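Local coordinates for DNA polymerase III subunit beta (Helicobacter pylori 26695, PDB 4S3I), which confers DNA tethering and processivity on DNA polymerases and other proteins during replication, acting as a sliding ring on the duplex, at residues M3-E13 with I81-E92; L12-L23 with I72-I80. All coordinates share one frame; numbering follows the deposited sequence.

Interaction 1 (M3-E13 with I81-E92)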
# COMPACT_ATOMS: atom_id res chain seq x y z
N MET A 3 17.10 28.08 22.65
CA MET A 3 16.17 27.05 23.12
C MET A 3 16.90 25.87 23.73
O MET A 3 17.93 25.44 23.22
CB MET A 3 15.33 26.51 21.96
CG MET A 3 14.25 27.42 21.44
SD MET A 3 13.26 26.57 20.18
CE MET A 3 13.46 24.86 20.71
N LYS A 4 16.36 25.31 24.81
CA LYS A 4 16.91 24.07 25.37
C LYS A 4 15.85 23.38 26.22
O LYS A 4 15.39 23.92 27.24
CB LYS A 4 18.17 24.38 26.18
CG LYS A 4 18.74 23.18 26.92
CD LYS A 4 20.22 23.40 27.25
CE LYS A 4 20.80 22.24 28.06
NZ LYS A 4 20.33 22.27 29.47
N ILE A 5 15.45 22.19 25.79
CA ILE A 5 14.41 21.42 26.46
C ILE A 5 14.67 19.92 26.29
O ILE A 5 15.52 19.51 25.49
CB ILE A 5 13.04 21.71 25.84
CG1 ILE A 5 13.06 21.41 24.34
CG2 ILE A 5 12.60 23.16 26.07
CD1 ILE A 5 11.69 21.41 23.70
N SER A 6 13.92 19.10 27.02
CA SER A 6 13.87 17.68 26.73
C SER A 6 12.41 17.32 26.58
O SER A 6 11.56 17.91 27.26
CB SER A 6 14.52 16.85 27.84
OG SER A 6 13.68 16.78 28.98
N VAL A 7 12.12 16.39 25.68
CA VAL A 7 10.75 15.96 25.45
C VAL A 7 10.66 14.45 25.35
O VAL A 7 11.67 13.75 25.20
CB VAL A 7 10.15 16.58 24.17
CG1 VAL A 7 10.13 18.10 24.26
CG2 VAL A 7 10.94 16.13 22.95
N SER A 8 9.44 13.94 25.42
CA SER A 8 9.18 12.53 25.23
C SER A 8 9.25 12.20 23.74
O SER A 8 8.64 12.89 22.92
CB SER A 8 7.80 12.18 25.79
OG SER A 8 7.47 10.83 25.51
N LYS A 9 9.98 11.14 23.41
CA LYS A 9 10.13 10.70 22.02
C LYS A 9 8.77 10.46 21.36
O LYS A 9 8.51 10.92 20.25
CB LYS A 9 11.00 9.44 21.98
CG LYS A 9 11.41 8.96 20.58
CD LYS A 9 10.35 8.08 19.94
CE LYS A 9 10.98 6.98 19.10
NZ LYS A 9 9.92 6.20 18.39
N ASN A 10 7.91 9.71 22.04
CA ASN A 10 6.62 9.38 21.45
C ASN A 10 5.68 10.57 21.29
O ASN A 10 4.95 10.66 20.30
CB ASN A 10 5.95 8.24 22.22
CG ASN A 10 6.75 6.95 22.16
OD1 ASN A 10 6.98 6.39 21.09
ND2 ASN A 10 7.20 6.48 23.33
N ASP A 11 5.70 11.48 22.26
CA ASP A 11 4.92 12.72 22.15
C ASP A 11 5.40 13.51 20.94
O ASP A 11 4.61 13.99 20.12
CB ASP A 11 5.11 13.58 23.39
CG ASP A 11 4.47 13.00 24.64
OD1 ASP A 11 3.64 12.08 24.51
OD2 ASP A 11 4.81 13.49 25.74
N LEU A 12 6.71 13.65 20.84
CA LEU A 12 7.31 14.43 19.75
C LEU A 12 6.98 13.78 18.40
O LEU A 12 6.49 14.44 17.48
CB LEU A 12 8.82 14.55 19.96
CG LEU A 12 9.62 15.26 18.88
CD1 LEU A 12 9.15 16.71 18.71
CD2 LEU A 12 11.11 15.23 19.21
N GLU A 13 7.22 12.47 18.30
CA GLU A 13 6.99 11.76 17.04
C GLU A 13 5.53 11.91 16.58
O GLU A 13 5.27 12.24 15.42
CB GLU A 13 7.36 10.28 17.17
CG GLU A 13 7.07 9.45 15.91
CD GLU A 13 7.65 8.03 15.96
OE1 GLU A 13 7.52 7.30 14.96
OE2 GLU A 13 8.23 7.65 17.00
N ILE A 81 13.63 11.40 14.45
CA ILE A 81 12.92 10.97 15.66
C ILE A 81 12.39 9.54 15.55
O ILE A 81 12.51 8.75 16.49
CB ILE A 81 11.76 11.93 16.02
CG1 ILE A 81 12.29 13.35 16.22
CG2 ILE A 81 11.03 11.45 17.28
CD1 ILE A 81 13.50 13.43 17.15
N SER A 82 11.83 9.19 14.40
CA SER A 82 11.21 7.87 14.25
C SER A 82 12.25 6.75 14.34
O SER A 82 11.91 5.59 14.59
CB SER A 82 10.43 7.78 12.93
OG SER A 82 11.29 7.90 11.81
N CYS A 83 13.52 7.09 14.16
CA CYS A 83 14.58 6.09 14.23
C CYS A 83 15.27 6.02 15.59
O CYS A 83 16.19 5.23 15.78
CB CYS A 83 15.62 6.34 13.12
SG CYS A 83 15.04 5.82 11.50
N LEU A 84 14.82 6.85 16.53
CA LEU A 84 15.48 6.93 17.84
C LEU A 84 14.91 5.92 18.83
O LEU A 84 13.98 5.18 18.52
CB LEU A 84 15.38 8.35 18.39
CG LEU A 84 16.34 9.32 17.71
CD1 LEU A 84 16.16 10.74 18.24
CD2 LEU A 84 17.77 8.85 17.92
N LYS A 85 15.49 5.87 20.03
CA LYS A 85 15.00 4.95 21.05
C LYS A 85 13.78 5.57 21.74
O LYS A 85 13.48 6.74 21.54
CB LYS A 85 16.10 4.64 22.08
CG LYS A 85 17.32 3.92 21.50
CD LYS A 85 18.32 3.53 22.59
CE LYS A 85 19.57 2.88 22.00
NZ LYS A 85 19.23 1.73 21.12
N ASP A 86 13.08 4.77 22.54
CA ASP A 86 11.98 5.29 23.34
C ASP A 86 12.52 5.78 24.68
O ASP A 86 12.24 5.21 25.73
CB ASP A 86 10.90 4.22 23.54
CG ASP A 86 10.16 3.90 22.25
OD1 ASP A 86 9.66 4.83 21.59
OD2 ASP A 86 10.09 2.70 21.89
N SER A 87 13.33 6.84 24.60
CA SER A 87 13.82 7.56 25.77
C SER A 87 13.78 9.05 25.44
O SER A 87 13.66 9.42 24.26
CB SER A 87 15.24 7.11 26.14
OG SER A 87 16.18 7.49 25.15
N ASN A 88 13.87 9.90 26.45
CA ASN A 88 13.70 11.33 26.24
C ASN A 88 14.72 11.94 25.27
O ASN A 88 15.86 11.48 25.18
CB ASN A 88 13.73 12.08 27.58
CG ASN A 88 12.44 11.91 28.36
OD1 ASN A 88 11.51 11.23 27.92
ND2 ASN A 88 12.38 12.54 29.53
N ILE A 89 14.31 12.99 24.56
CA ILE A 89 15.14 13.64 23.55
C ILE A 89 15.44 15.08 23.93
O ILE A 89 14.55 15.82 24.32
CB ILE A 89 14.44 13.62 22.19
CG1 ILE A 89 14.33 12.17 21.69
CG2 ILE A 89 15.19 14.49 21.16
CD1 ILE A 89 13.43 12.01 20.49
N ILE A 90 16.71 15.46 23.81
CA ILE A 90 17.12 16.82 24.08
C ILE A 90 17.12 17.65 22.79
O ILE A 90 17.71 17.26 21.79
CB ILE A 90 18.53 16.84 24.69
CG1 ILE A 90 18.49 16.24 26.10
CG2 ILE A 90 19.10 18.25 24.70
CD1 ILE A 90 19.86 16.04 26.73
N LEU A 91 16.45 18.80 22.82
CA LEU A 91 16.47 19.73 21.69
C LEU A 91 17.12 21.01 22.15
O LEU A 91 16.68 21.63 23.13
CB LEU A 91 15.07 20.00 21.17
CG LEU A 91 14.29 18.73 20.84
CD1 LEU A 91 12.84 19.05 20.48
CD2 LEU A 91 14.96 17.96 19.71
N GLU A 92 18.19 21.41 21.47
CA GLU A 92 18.92 22.60 21.90
C GLU A 92 19.43 23.39 20.70
O GLU A 92 20.09 22.83 19.82
CB GLU A 92 20.10 22.20 22.79
CG GLU A 92 20.99 23.37 23.23
CD GLU A 92 22.02 22.97 24.27
OE1 GLU A 92 22.16 21.75 24.54
OE2 GLU A 92 22.68 23.88 24.83
O HOH W 1 9.30 5.05 15.45
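Lys9 reaches across to the 81-92 segment with its whole length. Its CG lies 3.2 Å from Lys85 O and 3.7 Å from Ile89 CD1, and CE passes 3.5 Å from Ile81 O, so the aliphatic part is walled in by backbone carbonyls. Lys9 CG stands anti to the backbone N (chi1 -172°), and bends at chi2 and chi3 carry the ammonium forward one turn along its own helix to Glu13, where NZ meets OE2 nearly along the C-O axis at 2.6 Å. Lys9 NZ also makes a longer salt bridge, 3.5 Å, to OD1 of the poorly ordered Asp86, the centre of an inverse gamma turn. One water lies within hydrogen-bonding distance of Glu13 OE1 and Ser82 O, perhaps not donating to both at once, and takes a weak bond from Lys9 NZ. Deeper in, Leu12 extends CD2 to within 3.6 Å of Ile81 CD1, the two side chains crossing at about a right angle; the same methyl also packs on Ile89 and Leu91. Leu12 and Ile81 belong to helices that pack on the N-terminal domain's sheet, in which strands 4-7 and 89-92 run antiparallel. Ile5 pairs with Leu91 and Val7 with Ile89, each through two backbone hydrogen bonds, and these four side chains share the face turned to the helices. The other face carries Lys4 alongside Glu92, with Lys4 CD 3.5 Å from OE2; their charged ends go instead to Asp65 and Lys94. Farther out, Lys85 NZ forms a salt bridge with Glu268 of the second subunit, and Leu84 packs on Leu272 of that subunit.

Interaction 2 (L12-L23 with I72-I80)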
# COMPACT_ATOMS: atom_id res chain seq x y z
N LEU A 12 6.71 13.65 20.84
CA LEU A 12 7.31 14.43 19.75
C LEU A 12 6.98 13.78 18.40
O LEU A 12 6.49 14.44 17.48
CB LEU A 12 8.82 14.55 19.96
CG LEU A 12 9.62 15.26 18.88
CD1 LEU A 12 9.15 16.71 18.71
CD2 LEU A 12 11.11 15.23 19.21
N GLU A 13 7.22 12.47 18.30
CA GLU A 13 6.99 11.76 17.04
C GLU A 13 5.53 11.91 16.58
O GLU A 13 5.27 12.24 15.42
CB GLU A 13 7.36 10.28 17.17
CG GLU A 13 7.07 9.45 15.91
CD GLU A 13 7.65 8.03 15.96
OE1 GLU A 13 7.52 7.30 14.96
OE2 GLU A 13 8.23 7.65 17.00
N ASN A 14 4.60 11.68 17.50
CA ASN A 14 3.18 11.88 17.20
C ASN A 14 2.88 13.29 16.71
O ASN A 14 2.18 13.47 15.70
CB ASN A 14 2.32 11.55 18.42
CG ASN A 14 2.17 10.06 18.64
OD1 ASN A 14 2.15 9.29 17.68
ND2 ASN A 14 2.09 9.65 19.90
N ALA A 15 3.39 14.30 17.40
CA ALA A 15 3.17 15.67 16.97
C ALA A 15 3.72 15.89 15.55
O ALA A 15 3.06 16.50 14.71
CB ALA A 15 3.78 16.67 17.95
N LEU A 16 4.92 15.38 15.29
CA LEU A 16 5.54 15.54 13.97
C LEU A 16 4.75 14.83 12.87
O LEU A 16 4.66 15.32 11.74
CB LEU A 16 6.98 15.05 13.99
CG LEU A 16 7.92 15.89 14.84
CD1 LEU A 16 9.31 15.28 14.82
CD2 LEU A 16 7.96 17.33 14.36
N ARG A 17 4.17 13.68 13.21
CA ARG A 17 3.39 12.95 12.21
C ARG A 17 2.19 13.77 11.72
O ARG A 17 1.94 13.85 10.51
CB ARG A 17 2.96 11.58 12.74
CG ARG A 17 4.11 10.57 12.74
CD ARG A 17 3.66 9.11 12.93
NE ARG A 17 4.82 8.24 13.11
CZ ARG A 17 5.64 7.86 12.13
NH1 ARG A 17 5.42 8.24 10.87
NH2 ARG A 17 6.68 7.08 12.40
N TYR A 18 1.48 14.39 12.65
CA TYR A 18 0.34 15.21 12.28
C TYR A 18 0.73 16.38 11.42
O TYR A 18 -0.04 16.82 10.57
CB TYR A 18 -0.34 15.76 13.53
CG TYR A 18 -1.16 14.75 14.29
CD1 TYR A 18 -2.19 14.05 13.66
CD2 TYR A 18 -0.94 14.53 15.64
CE1 TYR A 18 -2.96 13.14 14.37
CE2 TYR A 18 -1.70 13.63 16.35
CZ TYR A 18 -2.71 12.94 15.71
OH TYR A 18 -3.47 12.04 16.43
N LEU A 19 1.93 16.90 11.65
CA LEU A 19 2.36 18.13 11.00
C LEU A 19 2.84 17.92 9.56
O LEU A 19 2.94 18.88 8.80
CB LEU A 19 3.45 18.81 11.83
CG LEU A 19 2.91 19.51 13.07
CD1 LEU A 19 4.05 19.82 14.03
CD2 LEU A 19 2.18 20.80 12.69
N GLN A 20 3.12 16.67 9.19
CA GLN A 20 3.70 16.40 7.87
C GLN A 20 2.81 16.91 6.74
O GLN A 20 3.31 17.44 5.75
CB GLN A 20 3.99 14.91 7.72
CG GLN A 20 5.02 14.39 8.71
CD GLN A 20 6.37 15.07 8.55
OE1 GLN A 20 6.99 14.99 7.49
NE2 GLN A 20 6.82 15.77 9.60
N ALA A 21 1.50 16.79 6.91
CA ALA A 21 0.56 17.12 5.84
C ALA A 21 0.52 18.60 5.53
O ALA A 21 -0.06 19.02 4.53
CB ALA A 21 -0.83 16.60 6.17
N PHE A 22 1.11 19.41 6.41
CA PHE A 22 1.05 20.86 6.26
C PHE A 22 2.36 21.45 5.78
O PHE A 22 2.55 22.66 5.82
CB PHE A 22 0.65 21.51 7.59
CG PHE A 22 -0.68 21.04 8.10
CD1 PHE A 22 -1.83 21.79 7.89
CD2 PHE A 22 -0.79 19.83 8.78
CE1 PHE A 22 -3.07 21.35 8.36
CE2 PHE A 22 -2.03 19.38 9.25
CZ PHE A 22 -3.16 20.15 9.03
N LEU A 23 3.26 20.59 5.33
CA LEU A 23 4.56 21.02 4.81
C LEU A 23 4.63 20.77 3.32
O LEU A 23 4.14 19.75 2.83
CB LEU A 23 5.68 20.24 5.49
CG LEU A 23 5.72 20.32 7.00
CD1 LEU A 23 6.70 19.31 7.55
CD2 LEU A 23 6.10 21.71 7.42
N ILE A 72 12.79 24.11 11.83
CA ILE A 72 13.51 22.92 11.41
C ILE A 72 12.73 22.24 10.30
O ILE A 72 11.49 22.29 10.27
CB ILE A 72 13.72 21.96 12.62
CG1 ILE A 72 14.63 20.79 12.26
CG2 ILE A 72 12.38 21.49 13.22
CD1 ILE A 72 14.68 19.70 13.33
N ASN A 73 13.46 21.62 9.37
CA ASN A 73 12.83 20.83 8.31
C ASN A 73 11.99 19.70 8.92
O ASN A 73 12.52 18.82 9.59
CB ASN A 73 13.89 20.24 7.38
CG ASN A 73 13.29 19.51 6.20
OD1 ASN A 73 12.95 18.34 6.29
ND2 ASN A 73 13.15 20.21 5.07
N GLY A 74 10.69 19.75 8.68
CA GLY A 74 9.77 18.82 9.32
C GLY A 74 9.93 17.37 8.91
O GLY A 74 9.74 16.45 9.72
N LYS A 75 10.27 17.13 7.65
CA LYS A 75 10.39 15.75 7.18
C LYS A 75 11.65 15.09 7.76
O LYS A 75 11.60 13.96 8.24
CB LYS A 75 10.40 15.68 5.65
CG LYS A 75 10.64 14.26 5.09
CD LYS A 75 11.01 14.29 3.61
CE LYS A 75 10.99 12.89 2.99
NZ LYS A 75 11.93 11.95 3.64
N LYS A 76 12.77 15.80 7.70
CA LYS A 76 14.01 15.29 8.28
C LYS A 76 13.87 15.08 9.79
O LYS A 76 14.33 14.08 10.32
CB LYS A 76 15.18 16.24 7.97
CG LYS A 76 15.54 16.33 6.49
CD LYS A 76 16.50 17.50 6.21
CE LYS A 76 16.73 17.70 4.71
NZ LYS A 76 17.62 16.66 4.13
N PHE A 77 13.23 16.04 10.46
CA PHE A 77 12.99 15.98 11.90
C PHE A 77 12.27 14.69 12.24
O PHE A 77 12.69 13.95 13.11
CB PHE A 77 12.14 17.20 12.34
CG PHE A 77 12.19 17.50 13.82
CD1 PHE A 77 13.08 16.85 14.66
CD2 PHE A 77 11.33 18.45 14.37
CE1 PHE A 77 13.12 17.14 16.04
CE2 PHE A 77 11.36 18.76 15.74
CZ PHE A 77 12.26 18.10 16.57
N LEU A 78 11.19 14.41 11.53
CA LEU A 78 10.44 13.19 11.80
C LEU A 78 11.25 11.95 11.42
O LEU A 78 11.21 10.93 12.13
CB LEU A 78 9.10 13.20 11.07
CG LEU A 78 8.32 11.89 11.14
CD1 LEU A 78 8.04 11.47 12.58
CD2 LEU A 78 7.03 12.01 10.35
N ASP A 79 12.00 12.02 10.33
CA ASP A 79 12.79 10.85 9.92
C ASP A 79 13.79 10.48 11.02
O ASP A 79 13.96 9.30 11.33
CB ASP A 79 13.51 11.10 8.58
CG ASP A 79 12.58 11.00 7.38
OD1 ASP A 79 11.52 10.36 7.51
OD2 ASP A 79 12.92 11.55 6.31
N ILE A 80 14.42 11.49 11.61
CA ILE A 80 15.35 11.27 12.71
C ILE A 80 14.65 10.70 13.96
O ILE A 80 15.03 9.65 14.45
CB ILE A 80 16.06 12.57 13.10
CG1 ILE A 80 17.02 13.01 12.00
CG2 ILE A 80 16.80 12.42 14.43
CD1 ILE A 80 17.62 14.40 12.25
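Leu16 lays CD1 over one face of the Phe77 ring, 3.9 Å from the centroid and 16° off the normal, a CH-pi contact. Leu16 CD2 comes to 3.6 Å from Phe77 CD2, while Ile72 CD1 covers the opposite face of the ring. Leu12 CD1 approaches Phe77 CZ obliquely at 4.0 Å. Next to this, Leu78 swings its CG away from the backbone N, which sends both methyls at helix 12-19: CD1 sits against Leu16 CB and the CG atoms of Glu13 and Arg17, and CD2 lies 3.5 Å from Gln20 CG. The two helices run roughly antiparallel, 145° between directions and 9.6 Å apart, packed side by side against the strands of the N-terminal domain, as in other sliding DNA rings of this family. Gln20 is folded at chi2 (-61°), which brings NE2 back to grip two carbonyls: Leu16 O one turn earlier in the chain, and Gly74 O of the other segment at 3.0 Å. That second bond comes from above the carbonyl plane, on the opposite face from Leu78 N, which also donates to Gly74 O. Leu23 CD1 presses on Gly74 CA at 3.6 Å. Asn73 caps the facing helix, its OD1 accepting from Lys76 N.

Interaction 1 joins two strands and the start and end of a helix pair, interaction 2 the rest of that pair; their centres are about 12 Å apart, with interaction 2 nested inside the chain loop that interaction 1 closes. Helix 9-19 and helix 74-82 serve both, and Leu12 and Glu13 belong to each. The apolar sides meet: Ile81 CG1 lies 3.8 Å from Leu16 CD1, and Leu91 CD1 lies 4.1 Å from Phe77 CZ, which ties the strand to the helix pair. Glu13 joins the polar sides, its carboxylate holding Lys9 on OE2 and Arg17 on OE1. Both contacts also reach the second subunit: Lys76 forms a salt bridge with Glu300 of that chain, and Lys85 one with its Glu268.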